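Long-range contacts in N-formylglutamate amidohydrolase (Ralstonia eutropha, PDB 2Q7S), which binds a zinc ion and probably acts as a hydrolase of the N-formylglutamate amidohydrolase kind: residues S173-A178 with I251-Y256; L190-L195 with K218-A223; D209-E214 with L280-Y285. One frame throughout, in Å; residues are numbered along the deposited sequence.

Interaction 1. Residues S173-A178 with I251-Y256; sequences SMPNNA and IRRPLY
Ser-173 pairs with Ile-251 and Met-174 with Arg-252 at the ends of two parallel strands, which then part. Two backbone bonds close the pairing: Met-174 N gives its hydrogen to Ile-251 O at 2.9 Å, and Met-174 O accepts Arg-253 N at 2.8 Å. Past this point Arg-253 to Leu-255 wind into a 3-10 segment, while Pro-175 to Ala-178 form a type I beta turn. The side chain of Ser-173 illustrates how one hydroxyl can join several elements. With OG between the backbone N and the carbonyl carbon (chi1 71°), it receives Arg-253 NE at 3.0 Å, the serine oxygen lying close to the guanidinium plane, and donates to Tyr-256 OH at 2.7 Å; the tyrosine hydroxyl is bonded in turn to Thr-56 O. Pro-175 lies alongside Arg-253, with its CD 3.6 Å above one guanidinium face, toward the rim. At the strand ends Arg-252 NH1 donates to Asn-176 OD1 at 2.8 Å, the oxygen lying in the guanidinium plane and the amide plane turned 24° from it. The Pro-254 ring closes in beside the same amide, its CG 3.6 Å from Asn-176 OD1. The methyl of selenomethionine Met-174 lies against the Arg-252 backbone, CE to N 3.6 Å. Arg-253 also forms a salt bridge through NH2 with the zinc ligand Asp-55, whose other carboxylate oxygen takes Ser-173 N. The contact is therefore second-shell chemistry: the bond from Arg-253 NE to Ser-173 OG probably helps to fix how the guanidinium is turned, and serine and arginine together probably help to position a carboxylate that binds the zinc ion.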
loop_
_atom_site.group_PDB
_atom_site.type_symbol
_atom_site.label_atom_id
_atom_site.label_comp_id
_atom_site.label_asym_id
_atom_site.label_seq_id
_atom_site.Cartn_x
_atom_site.Cartn_y
_atom_site.Cartn_z
ATOM N N SER A 173 -3.811 -0.690 5.278
ATOM C CA SER A 173 -4.596 -1.192 6.403
ATOM C C SER A 173 -5.287 -2.506 6.031
ATOM O O SER A 173 -5.555 -2.792 4.879
ATOM C CB SER A 173 -5.622 -0.142 6.843
ATOM O OG SER A 173 -6.637 -0.014 5.888
HETATM N N MSE A 174 -5.680 -3.238 7.040
HETATM C CA MSE A 174 -6.214 -4.550 6.854
HETATM C C MSE A 174 -7.439 -4.754 7.761
HETATM O O MSE A 174 -7.523 -4.169 8.874
HETATM C CB MSE A 174 -5.104 -5.572 7.147
HETATM C CG MSE A 174 -4.368 -5.327 8.417
HETATM SE SE MSE A 174 -3.080 -6.721 8.865
HETATM C CE MSE A 174 -2.894 -5.974 10.633
ATOM N N PRO A 175 -8.388 -5.593 7.313
ATOM C CA PRO A 175 -9.551 -5.911 8.116
ATOM C C PRO A 175 -9.232 -6.850 9.256
ATOM O O PRO A 175 -8.194 -7.540 9.254
ATOM C CB PRO A 175 -10.493 -6.576 7.102
ATOM C CG PRO A 175 -9.582 -7.171 6.127
ATOM C CD PRO A 175 -8.425 -6.261 6.005
ATOM N N ASN A 176 -10.119 -6.883 10.237
ATOM C CA ASN A 176 -9.878 -7.660 11.413
ATOM C C ASN A 176 -9.838 -9.155 11.086
ATOM O O ASN A 176 -9.134 -9.947 11.716
ATOM C CB ASN A 176 -10.948 -7.334 12.449
ATOM C CG ASN A 176 -10.374 -7.079 13.825
ATOM O OD1 ASN A 176 -9.219 -6.696 13.968
ATOM N ND2 ASN A 176 -11.178 -7.299 14.845
ATOM N N ASN A 177 -10.577 -9.535 10.058
ATOM C CA ASN A 177 -10.603 -10.908 9.613
ATOM C C ASN A 177 -9.664 -11.180 8.446
ATOM O O ASN A 177 -9.947 -12.039 7.629
ATOM C CB ASN A 177 -12.049 -11.337 9.307
ATOM C CG ASN A 177 -12.649 -10.616 8.122
ATOM O OD1 ASN A 177 -12.049 -9.715 7.550
ATOM N ND2 ASN A 177 -13.847 -11.026 7.741
ATOM N N ALA A 178 -8.537 -10.476 8.374
ATOM C CA ALA A 178 -7.561 -10.718 7.303
ATOM C C ALA A 178 -7.122 -12.195 7.179
ATOM O O ALA A 178 -6.858 -12.656 6.070
ATOM C CB ALA A 178 -6.378 -9.852 7.458
ATOM N N ILE A 251 -1.845 -1.766 8.937
ATOM C CA ILE A 251 -2.512 -1.363 10.145
ATOM C C ILE A 251 -3.901 -2.022 10.260
ATOM O O ILE A 251 -4.770 -1.866 9.382
ATOM C CB ILE A 251 -2.679 0.201 10.148
ATOM C CG1 ILE A 251 -1.323 0.893 10.053
ATOM C CG2 ILE A 251 -3.425 0.714 11.346
ATOM C CD1 ILE A 251 -1.434 2.381 10.038
ATOM N N ARG A 252 -4.148 -2.696 11.378
ATOM C CA ARG A 252 -5.473 -3.252 11.679
ATOM C C ARG A 252 -6.513 -2.090 11.720
ATOM O O ARG A 252 -6.491 -1.203 12.558
ATOM C CB ARG A 252 -5.431 -4.006 13.009
ATOM C CG ARG A 252 -6.537 -5.010 13.280
ATOM C CD ARG A 252 -6.177 -5.899 14.483
ATOM N NE ARG A 252 -6.041 -5.169 15.751
ATOM C CZ ARG A 252 -7.048 -4.975 16.605
ATOM N NH1 ARG A 252 -8.269 -5.398 16.316
ATOM N NH2 ARG A 252 -6.841 -4.347 17.743
ATOM N N ARG A 253 -7.462 -2.150 10.812
ATOM C CA ARG A 253 -8.445 -1.100 10.560
ATOM C C ARG A 253 -9.260 -0.604 11.736
ATOM O O ARG A 253 -9.485 0.610 11.814
ATOM C CB ARG A 253 -9.385 -1.542 9.412
ATOM C CG ARG A 253 -8.765 -1.323 8.047
ATOM C CD ARG A 253 -9.562 -2.040 6.954
ATOM N NE ARG A 253 -8.865 -2.075 5.678
ATOM C CZ ARG A 253 -9.292 -2.823 4.657
ATOM N NH1 ARG A 253 -10.399 -3.514 4.787
ATOM N NH2 ARG A 253 -8.644 -2.833 3.529
ATOM N N PRO A 254 -9.702 -1.512 12.660
ATOM C CA PRO A 254 -10.474 -1.089 13.836
ATOM C C PRO A 254 -9.780 -0.044 14.666
ATOM O O PRO A 254 -10.443 0.752 15.321
ATOM C CB PRO A 254 -10.690 -2.387 14.637
ATOM C CG PRO A 254 -10.615 -3.419 13.703
ATOM C CD PRO A 254 -9.568 -2.972 12.649
ATOM N N LEU A 255 -8.455 -0.021 14.586
ATOM C CA LEU A 255 -7.636 0.987 15.258
ATOM C C LEU A 255 -7.974 2.432 14.897
ATOM O O LEU A 255 -7.625 3.338 15.629
ATOM C CB LEU A 255 -6.158 0.756 14.953
ATOM C CG LEU A 255 -5.507 -0.523 15.495
ATOM C CD1 LEU A 255 -4.041 -0.521 15.126
ATOM C CD2 LEU A 255 -5.666 -0.598 16.978
ATOM N N TYR A 256 -8.569 2.663 13.734
ATOM C CA TYR A 256 -8.817 4.032 13.290
ATOM C C TYR A 256 -10.148 4.313 12.605
ATOM O O TYR A 256 -10.548 5.466 12.551
ATOM C CB TYR A 256 -7.658 4.497 12.388
ATOM C CG TYR A 256 -7.602 3.883 11.023
ATOM C CD1 TYR A 256 -6.893 2.719 10.803
ATOM C CD2 TYR A 256 -8.231 4.486 9.962
ATOM C CE1 TYR A 256 -6.802 2.179 9.528
ATOM C CE2 TYR A 256 -8.187 3.955 8.704
ATOM C CZ TYR A 256 -7.448 2.788 8.483
ATOM O OH TYR A 256 -7.389 2.268 7.208
#

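Interaction 2. Residues L190-L195 with K218-A223; sequences LADFVL and KGYTVA
The rim of the Phe-193 ring pushes into the face of Tyr-220, an edge-to-face pair with centroids 5.4 Å apart and planes at 78°. The leading atom is Phe-193 CE1, 3.7 Å from Tyr-220 CG and offset toward the rim of the tyrosine ring. Further along the same face of the sheet, Leu-195 sets a methyl against a valine branch, CD1 to CG1 of Val-222 at 3.6 Å. On the other side of the strands Ala-191 and Ala-223 touch methyl to methyl, CB to CB at 3.7 Å, and Ala-191 CB also lies 3.5 Å from Ala-223 N. These two strands, 193-196 and 222-224, are the parallel pair of a beta-alpha-beta unit whose crossover is helix 205-217; Leu-215 of that helix packs on both Phe-193 and Val-222. Regular parallel pairing runs through Phe-193, Ala-223 and Leu-195, and Ala-223 takes part with both its N and its O. Just ahead of the strands Asp-192 and Thr-221 interlock more closely: Thr-221 N points to Asp-192 OD2 at 3.1 Å, a nearly straight bond on the anti side of that oxygen and 33° out of the carboxylate plane, while Asp-192 N returns a bond to Thr-221 OG1 at 2.9 Å. The threonine hydroxyl reaches it because OG1 sits between its own backbone N and carbonyl carbon. The other carboxylate oxygen of Asp-192 pairs with Arg-252, and the hydroxyl of Tyr-220 is bonded to Asp-274 of helix 267-289.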
loop_
_atom_site.group_PDB
_atom_site.type_symbol
_atom_site.label_atom_id
_atom_site.label_comp_id
_atom_site.label_asym_id
_atom_site.label_seq_id
_atom_site.Cartn_x
_atom_site.Cartn_y
_atom_site.Cartn_z
ATOM N N LEU A 190 -4.323 -11.636 14.890
ATOM C CA LEU A 190 -3.808 -10.635 13.998
ATOM C C LEU A 190 -3.264 -9.450 14.792
ATOM O O LEU A 190 -3.926 -8.986 15.718
ATOM C CB LEU A 190 -4.946 -10.159 13.103
ATOM C CG LEU A 190 -4.510 -9.251 11.990
ATOM C CD1 LEU A 190 -3.556 -9.989 10.994
ATOM C CD2 LEU A 190 -5.719 -8.728 11.244
ATOM N N ALA A 191 -2.050 -8.987 14.434
ATOM C CA ALA A 191 -1.401 -7.899 15.161
ATOM C C ALA A 191 -2.039 -6.573 14.735
ATOM O O ALA A 191 -2.797 -6.483 13.741
ATOM C CB ALA A 191 0.090 -7.903 14.910
ATOM N N ASP A 192 -1.723 -5.534 15.495
ATOM C CA ASP A 192 -2.183 -4.222 15.174
ATOM C C ASP A 192 -1.432 -3.689 13.950
ATOM O O ASP A 192 -2.013 -2.958 13.156
ATOM C CB ASP A 192 -1.988 -3.283 16.362
ATOM C CG ASP A 192 -2.844 -3.638 17.538
ATOM O OD1 ASP A 192 -3.968 -4.082 17.318
ATOM O OD2 ASP A 192 -2.402 -3.424 18.677
ATOM N N PHE A 193 -0.137 -4.013 13.863
ATOM C CA PHE A 193 0.766 -3.669 12.743
ATOM C C PHE A 193 1.384 -4.951 12.262
ATOM O O PHE A 193 1.841 -5.750 13.080
ATOM C CB PHE A 193 1.896 -2.770 13.194
ATOM C CG PHE A 193 1.484 -1.347 13.375
ATOM C CD1 PHE A 193 0.837 -0.942 14.520
ATOM C CD2 PHE A 193 1.705 -0.414 12.362
ATOM C CE1 PHE A 193 0.399 0.372 14.668
ATOM C CE2 PHE A 193 1.301 0.933 12.538
ATOM C CZ PHE A 193 0.657 1.297 13.671
ATOM N N VAL A 194 1.385 -5.160 10.953
ATOM C CA VAL A 194 2.149 -6.214 10.310
ATOM C C VAL A 194 3.175 -5.546 9.407
ATOM O O VAL A 194 2.837 -4.621 8.630
ATOM C CB VAL A 194 1.257 -7.232 9.491
ATOM C CG1 VAL A 194 2.109 -8.334 8.826
ATOM C CG2 VAL A 194 0.198 -7.866 10.406
ATOM N N LEU A 195 4.416 -5.997 9.551
ATOM C CA LEU A 195 5.567 -5.474 8.790
ATOM C C LEU A 195 6.057 -6.575 7.845
ATOM O O LEU A 195 6.464 -7.613 8.283
ATOM C CB LEU A 195 6.687 -5.091 9.758
ATOM C CG LEU A 195 6.315 -4.090 10.830
ATOM C CD1 LEU A 195 7.525 -3.810 11.774
ATOM C CD2 LEU A 195 5.762 -2.802 10.213
ATOM N N LYS A 218 4.511 2.043 22.327
ATOM C CA LYS A 218 3.296 2.876 22.374
ATOM C C LYS A 218 2.055 2.016 22.658
ATOM O O LYS A 218 0.936 2.524 22.752
ATOM C CB LYS A 218 3.124 3.643 21.049
ATOM C CG LYS A 218 4.194 4.731 20.785
ATOM C CD LYS A 218 4.336 5.048 19.289
ATOM C CE LYS A 218 5.169 6.308 18.937
ATOM N NZ LYS A 218 6.496 6.373 19.661
ATOM N N GLY A 219 2.264 0.707 22.763
ATOM C CA GLY A 219 1.236 -0.207 23.190
ATOM C C GLY A 219 0.637 -1.062 22.103
ATOM O O GLY A 219 -0.299 -1.796 22.364
ATOM N N TYR A 220 1.151 -0.957 20.883
ATOM C CA TYR A 220 0.592 -1.707 19.738
ATOM C C TYR A 220 1.269 -3.073 19.673
ATOM O O TYR A 220 2.401 -3.236 20.096
ATOM C CB TYR A 220 0.820 -0.923 18.435
ATOM C CG TYR A 220 0.143 0.432 18.408
ATOM C CD1 TYR A 220 -1.215 0.538 18.167
ATOM C CD2 TYR A 220 0.851 1.590 18.701
ATOM C CE1 TYR A 220 -1.829 1.773 18.128
ATOM C CE2 TYR A 220 0.246 2.833 18.703
ATOM C CZ TYR A 220 -1.104 2.924 18.427
ATOM O OH TYR A 220 -1.766 4.139 18.419
ATOM N N THR A 221 0.570 -4.062 19.166
ATOM C CA THR A 221 1.167 -5.360 18.863
ATOM C C THR A 221 1.700 -5.278 17.445
ATOM O O THR A 221 1.142 -4.545 16.595
ATOM C CB THR A 221 0.132 -6.503 19.040
ATOM O OG1 THR A 221 -1.007 -6.243 18.216
ATOM C CG2 THR A 221 -0.304 -6.572 20.539
ATOM N N VAL A 222 2.841 -5.934 17.220
ATOM C CA VAL A 222 3.530 -5.903 15.923
ATOM C C VAL A 222 3.904 -7.358 15.595
ATOM O O VAL A 222 4.391 -8.074 16.468
ATOM C CB VAL A 222 4.790 -4.976 15.927
ATOM C CG1 VAL A 222 5.478 -4.932 14.550
ATOM C CG2 VAL A 222 4.441 -3.560 16.400
ATOM N N ALA A 223 3.592 -7.798 14.378
ATOM C CA ALA A 223 4.036 -9.101 13.834
ATOM C C ALA A 223 4.845 -8.803 12.580
ATOM O O ALA A 223 4.534 -7.844 11.867
ATOM C CB ALA A 223 2.817 -10.023 13.459
#

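Interaction 3. Residues D209-E214 with L280-Y285; sequences DLVERE and LRIAEY
Leu-210 reaches across to Arg-281 and Tyr-285 and gives the contact its largest buried area. Its two methyls divide the work. CD1 meets the start of the arginine side chain, 3.7 Å from Arg-281 CG, and then rides over one face of the guanidinium, 3.5 Å above its plane and toward the rim. CD2 presses on the tyrosine, coming to 3.3 Å from Tyr-285 CB, a tight approach; the two side chains slide past each other in opposite directions. Arg-281 can lie against the leucine because its chain bends at chi2 (67°), which turns CD out of the extended line. Glu-214 crosses it at about a right angle. Glu-214 OE2 stays 4.2 Å from Arg-281 NE, where at most a weak electrostatic attraction is likely. Deeper between the helices, Ile-282 extends CD1 to 3.9 Å from Val-211 CG2. The short helical segments run nearly antiparallel, at 155°, and their axes stay 10.6 Å apart, a spacing that side chains fill without any hydrogen bond between them. The polar end of Tyr-285 belongs to Glu-204, just before the helix that carries Leu-210. Beneath this helix pair lies the central sheet: Ile-282 packs on Leu-169 and Tyr-285 on Trp-167, both of strand 166-174, while Leu-207 of helix 205-217 touches both Ile-282 and Tyr-285.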
loop_
_atom_site.group_PDB
_atom_site.type_symbol
_atom_site.label_atom_id
_atom_site.label_comp_id
_atom_site.label_asym_id
_atom_site.label_seq_id
_atom_site.Cartn_x
_atom_site.Cartn_y
_atom_site.Cartn_z
ATOM N N ASP A 209 13.643 -3.047 13.052
ATOM C CA ASP A 209 13.803 -3.125 14.508
ATOM C C ASP A 209 13.266 -1.838 15.140
ATOM O O ASP A 209 12.543 -1.890 16.128
ATOM C CB ASP A 209 15.285 -3.246 14.925
ATOM C CG ASP A 209 15.886 -4.650 14.703
ATOM O OD1 ASP A 209 15.176 -5.620 14.349
ATOM O OD2 ASP A 209 17.116 -4.768 14.899
ATOM N N LEU A 210 13.651 -0.701 14.552
ATOM C CA LEU A 210 13.181 0.632 14.982
ATOM C C LEU A 210 11.663 0.700 14.981
ATOM O O LEU A 210 11.062 1.001 15.996
ATOM C CB LEU A 210 13.771 1.751 14.098
ATOM C CG LEU A 210 13.554 3.237 14.470
ATOM C CD1 LEU A 210 13.611 3.507 15.987
ATOM C CD2 LEU A 210 14.610 4.064 13.794
ATOM N N VAL A 211 11.041 0.395 13.852
ATOM C CA VAL A 211 9.587 0.543 13.733
ATOM C C VAL A 211 8.862 -0.381 14.723
ATOM O O VAL A 211 7.945 0.041 15.440
ATOM C CB VAL A 211 9.093 0.291 12.270
ATOM C CG1 VAL A 211 7.576 0.209 12.221
ATOM C CG2 VAL A 211 9.645 1.386 11.300
ATOM N N GLU A 212 9.295 -1.634 14.776
ATOM C CA GLU A 212 8.709 -2.596 15.706
ATOM C C GLU A 212 8.770 -2.109 17.174
ATOM O O GLU A 212 7.809 -2.180 17.900
ATOM C CB GLU A 212 9.449 -3.933 15.557
ATOM C CG GLU A 212 9.010 -5.028 16.503
ATOM C CD GLU A 212 9.809 -6.300 16.250
ATOM O OE1 GLU A 212 10.960 -6.321 16.712
ATOM O OE2 GLU A 212 9.319 -7.227 15.552
ATOM N N ARG A 213 9.956 -1.699 17.600
ATOM C CA ARG A 213 10.222 -1.267 18.975
ATOM C C ARG A 213 9.419 -0.013 19.320
ATOM O O ARG A 213 8.775 0.056 20.361
ATOM C CB ARG A 213 11.722 -1.000 19.146
ATOM C CG ARG A 213 12.134 -0.369 20.488
ATOM C CD ARG A 213 13.653 -0.340 20.654
ATOM N NE ARG A 213 14.355 0.435 19.609
ATOM C CZ ARG A 213 15.188 -0.063 18.675
ATOM N NH1 ARG A 213 15.479 -1.376 18.605
ATOM N NH2 ARG A 213 15.751 0.765 17.788
ATOM N N GLU A 214 9.447 0.976 18.446
ATOM C CA GLU A 214 8.684 2.226 18.688
ATOM C C GLU A 214 7.178 1.944 18.822
ATOM O O GLU A 214 6.549 2.428 19.736
ATOM C CB GLU A 214 8.968 3.255 17.585
ATOM C CG GLU A 214 10.416 3.791 17.634
ATOM C CD GLU A 214 10.657 4.711 18.827
ATOM O OE1 GLU A 214 9.724 5.473 19.157
ATOM O OE2 GLU A 214 11.760 4.650 19.443
ATOM N N LEU A 280 8.780 10.876 12.629
ATOM C CA LEU A 280 9.844 11.755 13.009
ATOM C C LEU A 280 11.050 10.887 13.371
ATOM O O LEU A 280 12.191 11.138 12.943
ATOM C CB LEU A 280 9.419 12.655 14.193
ATOM C CG LEU A 280 10.389 13.730 14.679
ATOM C CD1 LEU A 280 10.919 14.598 13.496
ATOM C CD2 LEU A 280 9.738 14.627 15.755
ATOM N N ARG A 281 10.805 9.841 14.138
ATOM C CA ARG A 281 11.893 8.937 14.489
ATOM C C ARG A 281 12.543 8.239 13.273
ATOM O O ARG A 281 13.753 8.060 13.221
ATOM C CB ARG A 281 11.373 7.915 15.479
ATOM C CG ARG A 281 12.458 7.041 16.052
ATOM C CD ARG A 281 13.438 7.817 16.945
ATOM N NE ARG A 281 14.539 6.923 17.251
ATOM C CZ ARG A 281 15.581 6.692 16.458
ATOM N NH1 ARG A 281 15.718 7.322 15.284
ATOM N NH2 ARG A 281 16.499 5.813 16.851
ATOM N N ILE A 282 11.730 7.826 12.305
ATOM C CA ILE A 282 12.233 7.217 11.093
ATOM C C ILE A 282 13.045 8.229 10.288
ATOM O O ILE A 282 14.038 7.853 9.726
ATOM C CB ILE A 282 11.078 6.677 10.199
ATOM C CG1 ILE A 282 10.311 5.531 10.886
ATOM C CG2 ILE A 282 11.552 6.240 8.790
ATOM C CD1 ILE A 282 9.083 5.038 10.040
ATOM N N ALA A 283 12.624 9.505 10.244
ATOM C CA ALA A 283 13.337 10.551 9.492
ATOM C C ALA A 283 14.731 10.703 10.051
ATOM O O ALA A 283 15.695 10.788 9.312
ATOM C CB ALA A 283 12.589 11.921 9.509
ATOM N N GLU A 284 14.833 10.700 11.372
ATOM C CA GLU A 284 16.119 10.763 12.080
ATOM C C GLU A 284 17.042 9.554 11.760
ATOM O O GLU A 284 18.268 9.693 11.545
ATOM C CB GLU A 284 15.851 10.814 13.573
ATOM C CG GLU A 284 15.258 12.112 14.054
ATOM C CD GLU A 284 15.044 12.131 15.578
ATOM O OE1 GLU A 284 14.453 11.161 16.095
ATOM O OE2 GLU A 284 15.481 13.088 16.255
ATOM N N TYR A 285 16.446 8.376 11.750
ATOM C CA TYR A 285 17.154 7.160 11.395
ATOM C C TYR A 285 17.684 7.226 9.942
ATOM O O TYR A 285 18.844 6.976 9.696
ATOM C CB TYR A 285 16.251 5.959 11.613
ATOM C CG TYR A 285 16.906 4.667 11.231
ATOM C CD1 TYR A 285 17.651 3.937 12.142
ATOM C CD2 TYR A 285 16.812 4.204 9.930
ATOM C CE1 TYR A 285 18.266 2.770 11.750
ATOM C CE2 TYR A 285 17.415 3.065 9.543
ATOM C CZ TYR A 285 18.126 2.350 10.441
ATOM O OH TYR A 285 18.727 1.222 10.000
#

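Interactions 1 and 2 lie in one mixed sheet, their centres 11 Å apart; strands 244-252 and 193-196 are antiparallel neighbours, so the parallel pair of each contact lies on either side of that junction. The two also meet by packing, Met-174 CE and Arg-252 CD resting against Ala-191 O. Along the chain, both segments of interaction 2 fall between those of interaction 1, whereas interaction 3 alternates with each. Its centre is 14 Å from that of interaction 2, where Val-211 and Glu-212 of helix 205-217 pack on Leu-195 and Val-222, and 22 Å from that of interaction 1. The series thus runs from the zinc site across the sheet to the helices covering it.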